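Local coordinates for protein probable enoyl-CoA hydratase/isomerase (Pseudomonas aeruginosa PAO1, PDB 5WYD) that probably acts as a hydro-lyase of the enoyl-CoA hydratase/isomerase (crotonase) family with a role in making a diffusible signal factor, at residues 16-21 with 39-44; 46-51 with 100-105; 59-64 with 106-111; 114-119 with 138-143. The protein carries 1 engineered substitution. All coordinates share one frame; numbering follows the deposited sequence.

Contact 1: residues 16-21 with 39-44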
loop_
_atom_site.group_PDB
_atom_site.type_symbol
_atom_site.label_atom_id
_atom_site.label_comp_id
_atom_site.label_asym_id
_atom_site.label_seq_id
_atom_site.Cartn_x
_atom_site.Cartn_y
_atom_site.Cartn_z
ATOM N N THR A 16 35.139 13.713 9.459
ATOM C CA THR A 16 35.574 13.799 10.851
ATOM C C THR A 16 36.746 12.850 11.102
ATOM O O THR A 16 36.797 11.735 10.568
ATOM C CB THR A 16 34.438 13.456 11.820
ATOM O OG1 THR A 16 34.967 13.386 13.149
ATOM C CG2 THR A 16 33.763 12.122 11.463
ATOM N N HIS A 17 37.713 13.309 11.910
ATOM C CA HIS A 17 38.897 12.486 12.145
ATOM C C HIS A 17 38.514 11.144 12.753
ATOM O O HIS A 17 39.242 10.154 12.601
ATOM C CB HIS A 17 39.893 13.240 13.022
ATOM C CG HIS A 17 40.777 14.170 12.247
ATOM N ND1 HIS A 17 41.785 13.715 11.423
ATOM C CD2 HIS A 17 40.794 15.522 12.150
ATOM C CE1 HIS A 17 42.387 14.745 10.855
ATOM N NE2 HIS A 17 41.807 15.853 11.281
ATOM N N LYS A 18 37.347 11.089 13.391
ATOM C CA LYS A 18 36.829 9.846 13.944
ATOM C C LYS A 18 36.575 8.803 12.868
ATOM O O LYS A 18 36.767 7.610 13.091
ATOM C CB LYS A 18 35.554 10.144 14.691
ATOM C CG LYS A 18 35.870 11.090 15.777
ATOM C CD LYS A 18 34.657 11.436 16.560
ATOM C CE LYS A 18 34.005 12.722 16.091
ATOM N NZ LYS A 18 33.034 13.248 17.105
ATOM N N LEU A 19 36.152 9.207 11.696
ATOM C CA LEU A 19 35.892 8.200 10.687
ATOM C C LEU A 19 37.105 8.050 9.795
ATOM O O LEU A 19 37.610 9.025 9.226
ATOM C CB LEU A 19 34.638 8.548 9.897
ATOM C CG LEU A 19 33.307 8.123 10.548
ATOM C CD1 LEU A 19 33.096 8.649 11.954
ATOM C CD2 LEU A 19 32.188 8.641 9.648
ATOM N N THR A 20 37.586 6.819 9.719
ATOM C CA THR A 20 38.790 6.475 8.993
ATOM C C THR A 20 38.374 5.666 7.792
ATOM O O THR A 20 37.612 4.703 7.922
ATOM C CB THR A 20 39.743 5.643 9.849
ATOM O OG1 THR A 20 39.325 4.271 9.810
ATOM C CG2 THR A 20 39.748 6.135 11.279
ATOM N N VAL A 21 38.872 6.054 6.633
ATOM C CA VAL A 21 38.540 5.366 5.408
ATOM C C VAL A 21 39.819 4.773 4.845
ATOM O O VAL A 21 40.818 5.482 4.665
ATOM C CB VAL A 21 37.870 6.295 4.396
ATOM C CG1 VAL A 21 37.692 5.539 3.124
ATOM C CG2 VAL A 21 36.560 6.782 4.936
ATOM N N THR A 39 30.799 5.683 20.288
ATOM C CA THR A 39 29.444 6.207 20.211
ATOM C C THR A 39 29.344 7.245 19.098
ATOM O O THR A 39 30.293 7.984 18.819
ATOM C CB THR A 39 29.001 6.801 21.557
ATOM O OG1 THR A 39 27.756 7.489 21.405
ATOM C CG2 THR A 39 30.025 7.785 22.062
ATOM N N TRP A 40 28.187 7.267 18.438
ATOM C CA TRP A 40 27.934 8.200 17.344
ATOM C C TRP A 40 27.868 9.643 17.795
ATOM O O TRP A 40 27.401 9.955 18.895
ATOM C CB TRP A 40 26.634 7.874 16.623
ATOM C CG TRP A 40 26.775 6.732 15.768
ATOM C CD1 TRP A 40 26.334 5.484 16.008
ATOM C CD2 TRP A 40 27.471 6.696 14.520
ATOM N NE1 TRP A 40 26.687 4.662 14.969
ATOM C CE2 TRP A 40 27.392 5.388 14.044
ATOM C CE3 TRP A 40 28.158 7.648 13.763
ATOM C CZ2 TRP A 40 27.967 5.002 12.835
ATOM C CZ3 TRP A 40 28.730 7.260 12.566
ATOM C CH2 TRP A 40 28.632 5.950 12.117
ATOM N N ASP A 41 28.281 10.526 16.895
ATOM C CA ASP A 41 28.326 11.951 17.131
ATOM C C ASP A 41 27.748 12.636 15.904
ATOM O O ASP A 41 27.636 12.034 14.832
ATOM C CB ASP A 41 29.790 12.360 17.389
ATOM C CG ASP A 41 29.974 13.829 17.697
ATOM O OD1 ASP A 41 29.032 14.630 17.505
ATOM O OD2 ASP A 41 31.101 14.179 18.118
ATOM N N ARG A 42 27.341 13.893 16.082
ATOM C CA ARG A 42 26.856 14.673 14.945
ATOM C C ARG A 42 27.907 14.807 13.863
ATOM O O ARG A 42 27.597 14.754 12.664
ATOM C CB ARG A 42 26.513 16.074 15.374
ATOM C CG ARG A 42 26.490 17.017 14.184
ATOM C CD ARG A 42 26.342 18.381 14.657
ATOM N NE ARG A 42 25.175 18.533 15.473
ATOM C CZ ARG A 42 24.074 19.038 14.994
ATOM N NH1 ARG A 42 24.041 19.426 13.701
ATOM N NH2 ARG A 42 23.060 19.167 15.833
ATOM N N ASP A 43 29.144 15.070 14.275
ATOM C CA ASP A 43 30.225 15.214 13.314
ATOM C C ASP A 43 30.378 13.914 12.545
ATOM O O ASP A 43 30.585 13.916 11.324
ATOM C CB ASP A 43 31.529 15.601 14.046
ATOM C CG ASP A 43 32.508 16.435 13.187
ATOM O OD1 ASP A 43 32.340 16.520 11.955
ATOM O OD2 ASP A 43 33.465 17.004 13.760
ATOM N N SER A 44 30.250 12.789 13.256
ATOM C CA SER A 44 30.324 11.475 12.630
ATOM C C SER A 44 29.143 11.210 11.690
ATOM O O SER A 44 29.336 10.739 10.562
ATOM C CB SER A 44 30.440 10.414 13.728
ATOM O OG SER A 44 29.392 10.507 14.679
#
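Lys-18, Ser-44 and Leu-19 bury the most surface here, with Thr-16 close behind. They join the turn before strand 19-24 to the start of helix 42-57. Residues Thr-16 to Leu-19 form a type I beta turn, closed by the bond from Leu-19 N to Thr-16 O at 2.8 Å. The turn sets Thr-16, Lys-18 and Leu-19 against the helix start. Leu-19 uses both methyls. Its CD1 rests on Ser-44 CB at 3.6 Å, and its CD2 lies 3.7 Å from Ser-44 O. Thr-16 adds its methyl to the same spot. Its CG2 sits between the backbone N and the carbonyl carbon, and from there it reaches Ser-44 CA and Asp-43 O, each at 3.7 Å. Its OG1 is turned anti to the backbone N (chi1 172°) and accepts a weak bond from Lys-18 N.

Lys-18 reaches past these methyls with its chain bent at chi3 (-96°). Its ammonium group meets the carboxylate of Asp-41, and the two side chains cross at about a right angle. Lys-18 NZ and Asp-41 OD2 are modelled too close together, so the salt bridge is plausible but its exact geometry is doubtful. Asp-41 is the N-cap of helix 42-57. Its other oxygen, OD1, accepts a weak bond from Asp-43 N at 3.3 Å. Asp-43 is a second acid near the ammonium. If the lysine is placed about right, its charge would partly offset those of Asp-41 and Asp-43, while the methyls of Leu-19 and Thr-16 cover the buried Ser-44.

Contact 2: residues 46-51 with 100-105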
loop_
_atom_site.group_PDB
_atom_site.type_symbol
_atom_site.label_atom_id
_atom_site.label_comp_id
_atom_site.label_asym_id
_atom_site.label_seq_id
_atom_site.Cartn_x
_atom_site.Cartn_y
_atom_site.Cartn_z
ATOM N N ILE A 46 27.047 13.237 9.953
ATOM C CA ILE A 46 27.053 13.934 8.671
ATOM C C ILE A 46 28.110 13.338 7.765
ATOM O O ILE A 46 27.845 13.038 6.595
ATOM C CB ILE A 46 27.271 15.446 8.846
ATOM C CG1 ILE A 46 26.086 16.099 9.554
ATOM C CG2 ILE A 46 27.472 16.088 7.486
ATOM C CD1 ILE A 46 26.353 17.537 9.915
ATOM N N GLY A 47 29.303 13.087 8.303
ATOM C CA GLY A 47 30.332 12.515 7.466
ATOM C C GLY A 47 29.851 11.217 6.862
ATOM O O GLY A 47 29.969 11.007 5.652
ATOM N N LEU A 48 29.168 10.404 7.668
ATOM C CA LEU A 48 28.710 9.116 7.181
ATOM C C LEU A 48 27.807 9.296 5.983
ATOM O O LEU A 48 28.053 8.719 4.921
ATOM C CB LEU A 48 27.975 8.381 8.280
ATOM C CG LEU A 48 27.428 7.103 7.681
ATOM C CD1 LEU A 48 28.551 6.288 7.092
ATOM C CD2 LEU A 48 26.656 6.343 8.748
ATOM N N ARG A 49 26.815 10.178 6.103
ATOM C CA ARG A 49 25.988 10.467 4.947
ATOM C C ARG A 49 26.846 10.983 3.805
ATOM O O ARG A 49 26.798 10.469 2.687
ATOM C CB ARG A 49 24.964 11.526 5.297
ATOM C CG ARG A 49 24.139 11.898 4.098
ATOM C CD ARG A 49 23.491 13.259 4.216
ATOM N NE ARG A 49 23.290 13.674 5.591
ATOM C CZ ARG A 49 23.401 14.935 5.979
ATOM N NH1 ARG A 49 23.724 15.856 5.083
ATOM N NH2 ARG A 49 23.184 15.271 7.248
ATOM N N GLN A 50 27.704 11.942 4.095
ATOM C CA GLN A 50 28.541 12.467 3.043
ATOM C C GLN A 50 29.435 11.387 2.493
ATOM O O GLN A 50 29.565 11.243 1.275
ATOM C CB GLN A 50 29.358 13.621 3.590
ATOM C CG GLN A 50 28.522 14.796 3.975
ATOM C CD GLN A 50 29.354 15.899 4.531
ATOM O OE1 GLN A 50 30.534 15.721 4.788
ATOM N NE2 GLN A 50 28.760 17.063 4.682
ATOM N N LEU A 51 29.994 10.564 3.370
ATOM C CA LEU A 51 30.907 9.555 2.880
ATOM C C LEU A 51 30.195 8.633 1.911
ATOM O O LEU A 51 30.670 8.429 0.788
ATOM C CB LEU A 51 31.521 8.813 4.056
ATOM C CG LEU A 51 32.561 7.749 3.808
ATOM C CD1 LEU A 51 33.647 8.318 2.931
ATOM C CD2 LEU A 51 33.126 7.489 5.188
ATOM N N GLU A 100 18.847 10.192 8.323
ATOM C CA GLU A 100 19.498 10.531 7.062
ATOM C C GLU A 100 20.749 9.708 6.841
ATOM O O GLU A 100 20.952 9.140 5.757
ATOM C CB GLU A 100 19.857 12.017 7.023
ATOM C CG GLU A 100 18.711 12.980 7.148
ATOM C CD GLU A 100 19.193 14.421 7.180
ATOM O OE1 GLU A 100 20.415 14.664 7.074
ATOM O OE2 GLU A 100 18.344 15.329 7.235
ATOM N N ALA A 101 21.612 9.649 7.855
ATOM C CA ALA A 101 22.864 8.935 7.694
ATOM C C ALA A 101 22.606 7.454 7.478
ATOM O O ALA A 101 23.042 6.875 6.478
ATOM C CB ALA A 101 23.750 9.175 8.918
ATOM N N PHE A 102 21.816 6.845 8.357
ATOM C CA PHE A 102 21.570 5.410 8.243
ATOM C C PHE A 102 20.833 5.064 6.958
ATOM O O PHE A 102 21.120 4.038 6.328
ATOM C CB PHE A 102 20.817 4.898 9.454
ATOM C CG PHE A 102 21.631 4.921 10.708
ATOM C CD1 PHE A 102 23.008 4.720 10.680
ATOM C CD2 PHE A 102 21.024 5.104 11.914
ATOM C CE1 PHE A 102 23.742 4.739 11.842
ATOM C CE2 PHE A 102 21.748 5.083 13.070
ATOM C CZ PHE A 102 23.101 4.917 13.045
ATOM N N GLU A 103 19.860 5.875 6.570
ATOM C CA GLU A 103 19.194 5.616 5.306
ATOM C C GLU A 103 20.179 5.718 4.153
ATOM O O GLU A 103 20.106 4.941 3.194
ATOM C CB GLU A 103 18.048 6.582 5.153
ATOM C CG GLU A 103 16.934 6.306 6.135
ATOM C CD GLU A 103 15.955 7.432 6.132
ATOM O OE1 GLU A 103 14.935 7.376 6.849
ATOM O OE2 GLU A 103 16.205 8.368 5.358
ATOM N N ALA A 104 21.111 6.668 4.226
ATOM C CA ALA A 104 22.131 6.755 3.187
ATOM C C ALA A 104 22.955 5.471 3.125
ATOM O O ALA A 104 23.240 4.958 2.035
ATOM C CB ALA A 104 23.031 7.964 3.423
ATOM N N LEU A 105 23.328 4.928 4.291
ATOM C CA LEU A 105 24.094 3.690 4.315
ATOM C C LEU A 105 23.283 2.561 3.709
ATOM O O LEU A 105 23.765 1.826 2.832
ATOM C CB LEU A 105 24.466 3.361 5.764
ATOM C CG LEU A 105 25.032 1.972 6.067
ATOM C CD1 LEU A 105 26.314 1.741 5.279
ATOM C CD2 LEU A 105 25.184 1.666 7.587
#
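Arg-49 packs against Ala-101 where helices 42-57 and 88-106 run side by side in nearly the same direction. The axes of the two short segments come within 8.1 Å and cross at 28°. At the closest point helix 88-106 presents the small Ala-101. Arg-49 CA and Ala-101 CA are 4.4 Å apart, and Arg-49 CB touches Ala-101 CA at 4.1 Å.

The buried, apolar part is made by Leu-48, Ala-101 and Phe-102. Leu-48 has CG anti to the backbone N (chi1 175°). Its CD2 meets the methyl of Ala-101 at 4.1 Å, and the same carbon lies 4.4 Å from Phe-102 CD1. Phe-102 points its CB away from helix 42-57, yet its ring bends back far enough for this touch. Its side chain also touches helix 123-130.

The other part is partly exposed and mostly polar, made by Arg-49, Glu-100 and Ala-104. Arg-49 CG rests on the methyl of Ala-104 at 4.1 Å. The chain then bends at chi3 (-25°), which places NE near Glu-100, and the two long side chains lie alongside each other. Glu-100 OE1 stands over one face of the guanidinium, 2.8 Å from Arg-49 NH2. This salt bridge is therefore electrostatic rather than a directed hydrogen bond. Glu-100 OE2 has its own partner, a salt bridge to Arg-96 NE.

Apolar contacts thus fill the buried side, and the ion pair lies on the partly exposed one. With Arg-49 at OE1 and Arg-96 at OE2, the Glu-100 carboxylate is probably kept ionised. Without a directed bond, its grip on Arg-49 probably allows some play.

Contact 3: residues 59-64 with 106-111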
loop_
_atom_site.group_PDB
_atom_site.type_symbol
_atom_site.label_atom_id
_atom_site.label_comp_id
_atom_site.label_asym_id
_atom_site.label_seq_id
_atom_site.Cartn_x
_atom_site.Cartn_y
_atom_site.Cartn_z
ATOM N N ASP A 59 33.154 4.788 -8.973
ATOM C CA ASP A 59 32.859 3.500 -9.593
ATOM C C ASP A 59 33.885 2.442 -9.249
ATOM O O ASP A 59 33.684 1.268 -9.586
ATOM C CB ASP A 59 32.794 3.630 -11.111
ATOM C CG ASP A 59 31.738 4.593 -11.552
ATOM O OD1 ASP A 59 31.085 5.179 -10.667
ATOM O OD2 ASP A 59 31.533 4.747 -12.770
ATOM N N ASP A 60 34.950 2.828 -8.555
ATOM C CA ASP A 60 36.036 1.955 -8.148
ATOM C C ASP A 60 35.704 1.184 -6.894
ATOM O O ASP A 60 36.557 0.473 -6.371
ATOM C CB ASP A 60 37.300 2.775 -7.907
ATOM C CG ASP A 60 38.537 1.925 -7.875
ATOM O OD1 ASP A 60 38.465 0.785 -8.376
ATOM O OD2 ASP A 60 39.573 2.400 -7.380
ATOM N N ILE A 61 34.568 1.446 -6.290
ATOM C CA ILE A 61 34.203 0.763 -5.070
ATOM C C ILE A 61 32.980 -0.103 -5.296
ATOM O O ILE A 61 31.919 0.397 -5.690
ATOM C CB ILE A 61 33.965 1.747 -3.936
ATOM C CG1 ILE A 61 35.293 2.417 -3.667
ATOM C CG2 ILE A 61 33.437 0.973 -2.761
ATOM C CD1 ILE A 61 36.377 1.406 -3.328
ATOM N N TYR A 62 33.120 -1.393 -5.029
ATOM C CA TYR A 62 31.999 -2.290 -5.165
ATOM C C TYR A 62 31.485 -2.802 -3.841
ATOM O O TYR A 62 30.372 -3.333 -3.801
ATOM C CB TYR A 62 32.352 -3.479 -6.063
ATOM C CG TYR A 62 33.035 -3.092 -7.340
ATOM C CD1 TYR A 62 32.600 -2.004 -8.073
ATOM C CD2 TYR A 62 34.056 -3.869 -7.863
ATOM C CE1 TYR A 62 33.203 -1.660 -9.260
ATOM C CE2 TYR A 62 34.659 -3.537 -9.058
ATOM C CZ TYR A 62 34.228 -2.424 -9.758
ATOM O OH TYR A 62 34.811 -2.064 -10.957
ATOM N N ALA A 63 32.251 -2.663 -2.765
ATOM C CA ALA A 63 31.817 -3.163 -1.470
ATOM C C ALA A 63 32.157 -2.160 -0.382
ATOM O O ALA A 63 32.988 -1.280 -0.577
ATOM C CB ALA A 63 32.433 -4.529 -1.140
ATOM N N LEU A 64 31.431 -2.247 0.729
ATOM C CA LEU A 64 31.645 -1.421 1.910
ATOM C C LEU A 64 31.669 -2.272 3.173
ATOM O O LEU A 64 30.895 -3.226 3.298
ATOM C CB LEU A 64 30.568 -0.342 2.010
ATOM C CG LEU A 64 30.519 0.721 3.099
ATOM C CD1 LEU A 64 29.559 1.774 2.619
ATOM C CD2 LEU A 64 30.042 0.189 4.441
ATOM N N ARG A 106 22.009 2.491 4.096
ATOM C CA ARG A 106 21.097 1.492 3.574
ATOM C C ARG A 106 20.957 1.622 2.071
ATOM O O ARG A 106 20.666 0.643 1.381
ATOM C CB ARG A 106 19.751 1.663 4.255
ATOM C CG ARG A 106 18.646 0.882 3.619
ATOM C CD ARG A 106 17.334 1.186 4.310
ATOM N NE ARG A 106 16.906 2.569 4.187
ATOM C CZ ARG A 106 16.043 2.989 3.277
ATOM N NH1 ARG A 106 15.535 2.124 2.420
ATOM N NH2 ARG A 106 15.688 4.267 3.227
ATOM N N ASP A 107 21.080 2.830 1.559
ATOM C CA ASP A 107 20.963 3.069 0.138
ATOM C C ASP A 107 22.302 3.025 -0.599
ATOM O O ASP A 107 22.350 3.405 -1.773
ATOM C CB ASP A 107 20.277 4.406 -0.093
ATOM C CG ASP A 107 18.834 4.373 0.298
ATOM O OD1 ASP A 107 18.316 3.274 0.580
ATOM O OD2 ASP A 107 18.216 5.453 0.345
ATOM N N PHE A 108 23.393 2.612 0.051
ATOM C CA PHE A 108 24.653 2.532 -0.674
ATOM C C PHE A 108 24.472 1.575 -1.846
ATOM O O PHE A 108 23.928 0.480 -1.680
ATOM C CB PHE A 108 25.770 2.067 0.264
ATOM C CG PHE A 108 27.042 1.711 -0.451
ATOM C CD1 PHE A 108 27.547 2.534 -1.420
ATOM C CD2 PHE A 108 27.748 0.581 -0.125
ATOM C CE1 PHE A 108 28.713 2.213 -2.095
ATOM C CE2 PHE A 108 28.918 0.259 -0.797
ATOM C CZ PHE A 108 29.391 1.075 -1.772
ATOM N N ARG A 109 24.896 1.997 -3.041
ATOM C CA ARG A 109 24.663 1.161 -4.220
ATOM C C ARG A 109 25.388 -0.171 -4.118
ATOM O O ARG A 109 24.870 -1.201 -4.556
ATOM C CB ARG A 109 25.076 1.886 -5.497
ATOM C CG ARG A 109 26.494 2.392 -5.560
ATOM C CD ARG A 109 26.730 3.006 -6.918
ATOM N NE ARG A 109 28.133 3.351 -7.086
ATOM C CZ ARG A 109 28.676 3.751 -8.228
ATOM N NH1 ARG A 109 27.939 3.847 -9.329
ATOM N NH2 ARG A 109 29.963 4.037 -8.267
ATOM N N GLY A 110 26.616 -0.152 -3.614
ATOM C CA GLY A 110 27.354 -1.366 -3.369
ATOM C C GLY A 110 26.899 -2.048 -2.101
ATOM O O GLY A 110 26.097 -1.522 -1.342
ATOM N N VAL A 111 27.332 -3.296 -1.941
ATOM C CA VAL A 111 26.999 -4.053 -0.742
ATOM C C VAL A 111 27.748 -3.492 0.463
ATOM O O VAL A 111 28.927 -3.133 0.392
ATOM C CB VAL A 111 27.308 -5.544 -0.943
ATOM C CG1 VAL A 111 28.763 -5.711 -1.203
ATOM C CG2 VAL A 111 26.912 -6.325 0.283
#
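Phe-108 is the bump that fills this contact, and Leu-64, Ile-61 and the backbone of Ala-63 make the hollow around it. CG anti to the backbone N (chi1 169°) carries the ring towards Leu-64. Leu-64 CB presses on Phe-108 CE2 at 3.3 Å, a tight fit, and Leu-64 CD1 follows at 3.5 Å from Phe-108 CD2. Ile-61 CG2 and the carbonyl carbon of Ala-63 meet the ring at its edge. On one face, Gly-110 N sits 3.3 Å above the ring plane, over its centre, so the loop folds back over its own phenylalanine.

Gly-110 brings a second fit. Its CA comes within 3.6 Å of Tyr-62 O, an approach possible because no CB is there to run into that oxygen. Next to it, Ala-63 and Val-111 form a parallel beta bridge, with Ala-63 CB against Val-111 CG1 at 3.9 Å. Leu-64 N donates to Val-111 O at 2.7 Å. At the exposed end, Arg-109 stretches out to Asp-59 in a salt bridge. Arg-109 NH2 makes a straight bond to Asp-59 OD1 (2.9 Å, 171°), in the guanidinium plane but tilted 35° out of the carboxylate plane on its anti side.

The contact marks the start of neighbouring strands 63-68 and 111-116. Leu-64 and Phe-108 lean on helix 42-57, and Ala-63 and Val-111 face helix 200-211. Strand 27-32 lies beside Ala-63 on its other edge.

Contact 4: residues 114-119 with 138-143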
loop_
_atom_site.group_PDB
_atom_site.type_symbol
_atom_site.label_atom_id
_atom_site.label_comp_id
_atom_site.label_asym_id
_atom_site.label_seq_id
_atom_site.Cartn_x
_atom_site.Cartn_y
_atom_site.Cartn_z
ATOM N N ALA A 114 28.558 -5.302 7.694
ATOM C CA ALA A 114 28.765 -4.799 9.038
ATOM C C ALA A 114 29.579 -5.819 9.806
ATOM O O ALA A 114 29.120 -6.940 10.019
ATOM C CB ALA A 114 27.426 -4.584 9.723
ATOM N N ALA A 115 30.776 -5.428 10.230
ATOM C CA ALA A 115 31.660 -6.302 10.985
ATOM C C ALA A 115 31.610 -5.897 12.450
ATOM O O ALA A 115 32.224 -4.903 12.842
ATOM C CB ALA A 115 33.080 -6.202 10.434
ATOM N N ILE A 116 31.005 -6.739 13.267
ATOM C CA ILE A 116 30.762 -6.451 14.671
ATOM C C ILE A 116 31.919 -7.013 15.487
ATOM O O ILE A 116 31.970 -8.203 15.799
ATOM C CB ILE A 116 29.423 -7.026 15.126
ATOM C CG1 ILE A 116 28.308 -6.515 14.210
ATOM C CG2 ILE A 116 29.188 -6.671 16.593
ATOM C CD1 ILE A 116 26.944 -7.041 14.533
ATOM N N ASN A 117 32.845 -6.152 15.862
ATOM C CA ASN A 117 33.956 -6.588 16.681
ATOM C C ASN A 117 33.742 -6.284 18.153
ATOM O O ASN A 117 34.509 -6.773 18.976
ATOM C CB ASN A 117 35.272 -5.981 16.164
ATOM C CG ASN A 117 35.257 -4.468 16.124
ATOM O OD1 ASN A 117 34.208 -3.840 16.225
ATOM N ND2 ASN A 117 36.444 -3.873 16.014
ATOM N N GLY A 118 32.708 -5.531 18.507
ATOM C CA GLY A 118 32.488 -5.149 19.890
ATOM C C GLY A 118 31.019 -5.011 20.246
ATOM O O GLY A 118 30.143 -5.455 19.501
ATOM N N TYR A 119 30.748 -4.422 21.429
ATOM C CA TYR A 119 29.354 -4.183 21.817
ATOM C C TYR A 119 28.697 -3.304 20.784
ATOM O O TYR A 119 29.223 -2.239 20.446
ATOM C CB TYR A 119 29.209 -3.475 23.163
ATOM C CG TYR A 119 29.537 -4.306 24.322
ATOM C CD1 TYR A 119 30.830 -4.632 24.571
ATOM C CD2 TYR A 119 28.560 -4.768 25.176
ATOM C CE1 TYR A 119 31.158 -5.390 25.611
ATOM C CE2 TYR A 119 28.897 -5.544 26.251
ATOM C CZ TYR A 119 30.221 -5.841 26.454
ATOM O OH TYR A 119 30.604 -6.626 27.507
ATOM N N ARG A 138 32.078 -13.841 18.349
ATOM C CA ARG A 138 31.197 -14.565 19.254
ATOM C C ARG A 138 30.823 -13.732 20.465
ATOM O O ARG A 138 29.705 -13.845 20.983
ATOM C CB ARG A 138 31.866 -15.853 19.669
ATOM C CG ARG A 138 32.509 -16.532 18.520
ATOM C CD ARG A 138 32.721 -17.954 18.868
ATOM N NE ARG A 138 33.168 -18.054 20.249
ATOM C CZ ARG A 138 34.429 -17.883 20.626
ATOM N NH1 ARG A 138 35.357 -17.602 19.719
ATOM N NH2 ARG A 138 34.762 -17.995 21.902
ATOM N N GLN A 139 31.739 -12.887 20.922
ATOM C CA GLN A 139 31.562 -12.197 22.194
ATOM C C GLN A 139 30.573 -11.047 22.145
ATOM O O GLN A 139 29.990 -10.695 23.177
ATOM C CB GLN A 139 32.903 -11.693 22.687
ATOM C CG GLN A 139 33.508 -10.515 21.928
ATOM C CD GLN A 139 34.112 -10.940 20.633
ATOM O OE1 GLN A 139 33.985 -12.091 20.220
ATOM N NE2 GLN A 139 34.838 -10.041 20.007
ATOM N N ALA A 140 30.425 -10.412 20.994
ATOM C CA ALA A 140 29.604 -9.217 20.910
ATOM C C ALA A 140 28.174 -9.481 21.356
ATOM O O ALA A 140 27.625 -10.562 21.134
ATOM C CB ALA A 140 29.622 -8.682 19.477
ATOM N N GLN A 141 27.618 -8.503 22.066
ATOM C CA GLN A 141 26.240 -8.505 22.517
ATOM C C GLN A 141 25.544 -7.297 21.932
ATOM O O GLN A 141 26.063 -6.177 21.996
ATOM C CB GLN A 141 26.118 -8.500 24.032
ATOM C CG GLN A 141 26.572 -9.766 24.710
ATOM C CD GLN A 141 26.505 -9.634 26.203
ATOM O OE1 GLN A 141 26.461 -8.521 26.725
ATOM N NE2 GLN A 141 26.444 -10.762 26.906
ATOM N N MET A 142 24.371 -7.534 21.366
ATOM C CA MET A 142 23.598 -6.505 20.697
ATOM C C MET A 142 22.213 -6.388 21.292
ATOM O O MET A 142 21.494 -7.382 21.397
ATOM C CB MET A 142 23.496 -6.816 19.220
ATOM C CG MET A 142 24.822 -7.034 18.595
ATOM S SD MET A 142 24.630 -8.284 17.349
ATOM C CE MET A 142 24.323 -9.735 18.372
ATOM N N ALA A 143 21.835 -5.172 21.644
ATOM C CA ALA A 143 20.516 -4.940 22.184
ATOM C C ALA A 143 20.152 -3.492 21.964
ATOM O O ALA A 143 20.969 -2.677 21.518
ATOM C CB ALA A 143 20.435 -5.274 23.666
#
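The crotonase fold carries a small parallel sheet beside its main one, and this contact leads into it. Ile-116 ends strand 111-116 of the main sheet and meets Ala-140, just ahead of strand 142-143. Ile-116 CG2, anti to the backbone N, touches Ala-140 CB at 3.5 Å. Its other branch reaches Met-142, with Ile-116 CD1 at 3.9 Å from Met-142 SD, and these side chains cross obliquely. Gly-118 O also lies against the Ala-140 methyl, CB, at 3.3 Å. The segments come closest here, with Gly-118 CA and Ala-140 CA 5.1 Å apart.

The outer part is polar. Gln-139 NE2 lies 3.4 Å from Asn-117 O, while Gln-139 OE1 bonds to Ser-197 OG. Asn-117 ND2 donates to Gly-68 O. Tyr-119 and Gln-141 run alongside each other, the ring nearly perpendicular to the amide (83°). Tyr-119 CE2 is 3.9 Å from Gln-141 OE1.

The Tyr-119 side chain is about 5 Å from the bound pentanedial, and its ring meets Phe-73 of that pocket. Gln-141 touches Arg-179, also of the pocket. Here the segments lead into the short parallel pair of strands 119-121 and 142-143, the latter weakly bonded, while strand 133-137 flanks Ile-116 in the main sheet.

In the fold
From the N terminus, contact 1 closes first. The loop it closes holds the rest of strand 19-24 and strand 27-32, and brings the start of helix 42-57 back to the turn before them. Contact 2 opens on the same helix, touches contact 1 through Leu-48 and Trp-40, and reaches helix 88-106. Contact 3 crosses it. Segment 59-64 lies between the two halves of contact 2, and segment 106-111 directly follows the second. The pair thus ties both helices to the parallel strands 63-68 and 111-116. Contact 4 comes last, in series, with its centre about 22 Å from that of contact 3. It joins the far end of strand 111-116 to the small second sheet.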